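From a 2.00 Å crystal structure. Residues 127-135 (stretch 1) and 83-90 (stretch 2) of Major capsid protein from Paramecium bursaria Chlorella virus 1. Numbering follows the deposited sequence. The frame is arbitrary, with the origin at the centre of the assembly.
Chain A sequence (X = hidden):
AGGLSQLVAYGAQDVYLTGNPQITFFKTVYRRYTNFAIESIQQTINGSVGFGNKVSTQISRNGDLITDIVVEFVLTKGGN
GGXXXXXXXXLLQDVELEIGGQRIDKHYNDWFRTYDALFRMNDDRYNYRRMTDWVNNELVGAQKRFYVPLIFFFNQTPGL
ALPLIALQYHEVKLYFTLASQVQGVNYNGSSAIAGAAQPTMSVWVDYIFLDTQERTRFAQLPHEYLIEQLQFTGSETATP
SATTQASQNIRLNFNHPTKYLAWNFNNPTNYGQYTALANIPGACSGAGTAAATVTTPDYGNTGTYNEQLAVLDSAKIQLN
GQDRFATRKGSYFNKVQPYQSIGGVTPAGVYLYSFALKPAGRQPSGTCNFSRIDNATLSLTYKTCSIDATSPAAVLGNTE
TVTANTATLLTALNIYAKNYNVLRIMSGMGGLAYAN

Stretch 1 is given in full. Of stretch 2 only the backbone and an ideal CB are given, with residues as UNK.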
# COMPACT_ATOMS: atom_id res chain seq x y z
N ASN A 127 -2.99 5.66 -10.10
CA ASN A 127 -4.32 5.74 -10.69
C ASN A 127 -4.83 7.17 -10.74
O ASN A 127 -5.55 7.54 -11.68
CB ASN A 127 -5.30 4.87 -9.89
CG ASN A 127 -6.65 4.72 -10.58
OD1 ASN A 127 -6.72 4.61 -11.80
ND2 ASN A 127 -7.73 4.72 -9.80
N TYR A 128 -4.46 7.99 -9.75
CA TYR A 128 -4.84 9.39 -9.78
C TYR A 128 -4.18 10.13 -10.94
O TYR A 128 -4.78 11.04 -11.52
CB TYR A 128 -4.49 10.06 -8.45
CG TYR A 128 -4.73 11.56 -8.42
CD1 TYR A 128 -6.01 12.07 -8.20
CD2 TYR A 128 -3.69 12.46 -8.60
CE1 TYR A 128 -6.24 13.43 -8.17
CE2 TYR A 128 -3.91 13.82 -8.57
CZ TYR A 128 -5.19 14.30 -8.35
OH TYR A 128 -5.41 15.66 -8.32
N ARG A 129 -2.94 9.76 -11.30
CA ARG A 129 -2.31 10.40 -12.45
C ARG A 129 -2.91 9.91 -13.76
O ARG A 129 -2.94 10.66 -14.74
CB ARG A 129 -0.80 10.18 -12.44
CG ARG A 129 -0.10 11.03 -13.49
CD ARG A 129 1.41 11.06 -13.35
NE ARG A 129 1.98 11.99 -14.32
CZ ARG A 129 3.28 12.23 -14.46
NH1 ARG A 129 4.16 11.62 -13.68
NH2 ARG A 129 3.70 13.09 -15.38
N ARG A 130 -3.36 8.65 -13.82
CA ARG A 130 -4.12 8.20 -14.98
C ARG A 130 -5.37 9.05 -15.16
O ARG A 130 -5.78 9.33 -16.30
CB ARG A 130 -4.51 6.73 -14.83
CG ARG A 130 -3.37 5.74 -14.83
CD ARG A 130 -3.91 4.34 -14.61
NE ARG A 130 -4.74 3.90 -15.73
CZ ARG A 130 -5.70 2.99 -15.63
NH1 ARG A 130 -5.97 2.43 -14.46
NH2 ARG A 130 -6.41 2.65 -16.69
N MET A 131 -5.99 9.47 -14.06
CA MET A 131 -7.23 10.23 -14.12
C MET A 131 -7.01 11.70 -14.45
O MET A 131 -7.97 12.39 -14.81
CB MET A 131 -7.98 10.12 -12.80
CG MET A 131 -8.45 8.72 -12.46
SD MET A 131 -8.93 8.56 -10.72
CE MET A 131 -10.21 9.80 -10.61
N THR A 132 -5.78 12.20 -14.34
CA THR A 132 -5.52 13.63 -14.50
C THR A 132 -4.39 13.95 -15.46
O THR A 132 -3.99 15.11 -15.56
CB THR A 132 -5.23 14.28 -13.14
OG1 THR A 132 -4.11 13.62 -12.53
CG2 THR A 132 -6.43 14.18 -12.21
N ASP A 133 -3.85 12.96 -16.18
CA ASP A 133 -2.70 13.21 -17.03
C ASP A 133 -2.59 12.10 -18.07
O ASP A 133 -3.20 11.04 -17.95
CB ASP A 133 -1.41 13.30 -16.20
CG ASP A 133 -0.29 13.99 -16.94
OD1 ASP A 133 -0.45 14.29 -18.14
OD2 ASP A 133 0.77 14.24 -16.32
N TRP A 134 -1.79 12.38 -19.10
CA TRP A 134 -1.38 11.36 -20.06
C TRP A 134 -0.15 10.64 -19.53
O TRP A 134 0.85 11.28 -19.20
CB TRP A 134 -1.07 11.98 -21.43
CG TRP A 134 -2.28 12.40 -22.21
CD1 TRP A 134 -3.05 11.61 -23.02
CD2 TRP A 134 -2.85 13.72 -22.28
NE1 TRP A 134 -4.06 12.35 -23.58
CE2 TRP A 134 -3.96 13.65 -23.14
CE3 TRP A 134 -2.52 14.94 -21.69
CZ2 TRP A 134 -4.75 14.76 -23.43
CZ3 TRP A 134 -3.31 16.04 -21.98
CH2 TRP A 134 -4.41 15.94 -22.84
N VAL A 135 -0.23 9.31 -19.44
CA VAL A 135 0.83 8.54 -18.80
C VAL A 135 1.30 7.40 -19.71
O VAL A 135 2.03 6.50 -19.26
CB VAL A 135 0.36 7.97 -17.45
CG1 VAL A 135 0.04 9.10 -16.49
CG2 VAL A 135 -0.84 7.06 -17.64
N UNK A 83 5.28 16.23 -22.12
CA UNK A 83 5.07 17.66 -22.24
C UNK A 83 3.90 18.16 -21.40
O UNK A 83 3.55 19.34 -21.48
CB UNK A 83 4.84 18.03 -23.71
N UNK A 84 3.29 17.29 -20.59
CA UNK A 84 2.23 17.68 -19.69
C UNK A 84 2.55 17.19 -18.28
O UNK A 84 3.26 16.20 -18.11
CB UNK A 84 0.88 17.13 -20.17
N UNK A 85 2.03 17.90 -17.28
CA UNK A 85 2.22 17.52 -15.88
C UNK A 85 0.91 17.81 -15.15
O UNK A 85 0.66 18.95 -14.75
CB UNK A 85 3.39 18.27 -15.24
N UNK A 86 0.10 16.77 -14.97
CA UNK A 86 -1.20 16.87 -14.31
C UNK A 86 -2.05 18.02 -14.88
O UNK A 86 -2.45 18.92 -14.14
CB UNK A 86 -1.00 17.06 -12.81
N UNK A 87 -2.34 18.00 -16.18
CA UNK A 87 -3.05 19.15 -16.77
C UNK A 87 -4.49 19.27 -16.29
O UNK A 87 -4.98 20.39 -16.09
CB UNK A 87 -3.04 19.04 -18.30
N UNK A 88 -5.18 18.14 -16.08
CA UNK A 88 -6.55 18.20 -15.58
C UNK A 88 -6.60 18.71 -14.15
O UNK A 88 -7.57 19.36 -13.76
CB UNK A 88 -7.21 16.82 -15.66
N UNK A 89 -5.57 18.40 -13.35
CA UNK A 89 -5.51 18.92 -11.99
C UNK A 89 -5.26 20.42 -11.99
O UNK A 89 -5.90 21.16 -11.23
CB UNK A 89 -4.42 18.20 -11.19
N UNK A 90 -4.34 20.89 -12.84
CA UNK A 90 -4.08 22.32 -12.92
C UNK A 90 -5.27 23.08 -13.49
O UNK A 90 -5.51 24.23 -13.10
CB UNK A 90 -2.84 22.58 -13.77

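Position 83 is out of reach of stretch 1, which sets no rule there; it is Thr 83.

At 84 the CB points toward stretch 1 and lies 3.7 Å from Asp 133 OD1, with Trp 134 CE3 at 4.3 Å. A carboxylate this near asks for a short donor; serine, threonine or perhaps asparagine would suit. The residue is Thr 84, at chi1 p, whose OG1 donates to Asp 133 OD1 at 2.9 Å and sits at the edge of the Trp 134 ring.

At 85 the CB points away, so a small residue would add little to the backbone's own contact with Asp 133, while a long or aromatic one could swing back toward the guanidinium of Arg 129. Tyr 85 does so: at chi1 t its ring brings CD1 to 3.8 Å from Arg 129 NH2 and covers part of one guanidinium face.

Position 86 has phi/psi of 49/58, a left-handed conformation that glycine and asparagine adopt most easily. Its backbone N donates to Asp 133 OD2 at 2.9 Å, whatever the side chain. The CB points away, yet the space beside Tyr 128, Arg 129 and Thr 132 could take a large flat group. Tyr 86 takes this uncommon conformation and its ring occupies the space, at chi1 m. Arg 129 NE lies over one face of its ring, Thr 132 OG1 approaches the edge at 3.3 Å from CD1, and CE1 packs 4.1 Å from Tyr 128 CD2. A water donates to Tyr 86 OH at 3.1 Å and weakly links it to Arg 129 NH1.

Position 87 opens the helix. Thr 132 O lies 3.4 Å from the N of 87 but is served by the N-H of 88, so proline is tolerated in this first turn, as are small apolar residues. Pro 87 sets CG 3.9 Å from Trp 134 CZ3, while its CD lies 3.1 Å from Thr 132 O.

At 88 the CB points toward stretch 1, only 3.6 Å from Thr 132 O, which favours a small side chain. Ala 88 fits, its N donating to Thr 132 O at 3.3 Å.

Position 89 also points toward stretch 1, with CB 4.0 Å from Tyr 128 OH. An acceptor such as glutamate or glutamine would suit. Glu 89 extends through two t rotamers, and its OE1 receives the Tyr 128 OH hydrogen bond at 2.8 Å.

Position 90 is out of reach; it is Glu 90.

Stretch 2, residues 83-90: TTYYPAEE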
# COMPACT_ATOMS: atom_id res chain seq x y z
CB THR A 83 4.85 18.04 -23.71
OG1 THR A 83 3.74 17.30 -24.24
CG2 THR A 83 6.10 17.74 -24.53
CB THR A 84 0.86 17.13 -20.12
OG1 THR A 84 0.93 15.70 -20.21
CG2 THR A 84 0.45 17.70 -21.47
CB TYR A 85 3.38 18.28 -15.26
CG TYR A 85 3.78 17.77 -13.89
CD1 TYR A 85 4.34 16.51 -13.74
CD2 TYR A 85 3.62 18.56 -12.76
CE1 TYR A 85 4.72 16.04 -12.49
CE2 TYR A 85 3.99 18.09 -11.51
CZ TYR A 85 4.54 16.84 -11.38
OH TYR A 85 4.91 16.37 -10.14
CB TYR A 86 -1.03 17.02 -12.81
CG TYR A 86 -0.40 15.82 -12.13
CD1 TYR A 86 -1.19 14.78 -11.65
CD2 TYR A 86 0.97 15.73 -11.98
CE1 TYR A 86 -0.62 13.68 -11.04
CE2 TYR A 86 1.55 14.63 -11.36
CZ TYR A 86 0.75 13.61 -10.89
OH TYR A 86 1.32 12.51 -10.28
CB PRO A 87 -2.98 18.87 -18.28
CG PRO A 87 -2.87 17.39 -18.37
CD PRO A 87 -2.05 16.97 -17.19
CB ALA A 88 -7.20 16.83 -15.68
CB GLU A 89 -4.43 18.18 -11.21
CG GLU A 89 -4.13 18.75 -9.84
CD GLU A 89 -2.89 18.13 -9.23
OE1 GLU A 89 -2.94 16.95 -8.83
OE2 GLU A 89 -1.85 18.83 -9.17
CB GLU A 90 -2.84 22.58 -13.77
CG GLU A 90 -2.47 24.06 -13.87
CD GLU A 90 -1.31 24.32 -14.80
OE1 GLU A 90 -0.87 23.37 -15.49
OE2 GLU A 90 -0.84 25.47 -14.85
O HOH W 1 2.93 13.36 -18.64
O HOH W 2 4.12 11.33 -10.61
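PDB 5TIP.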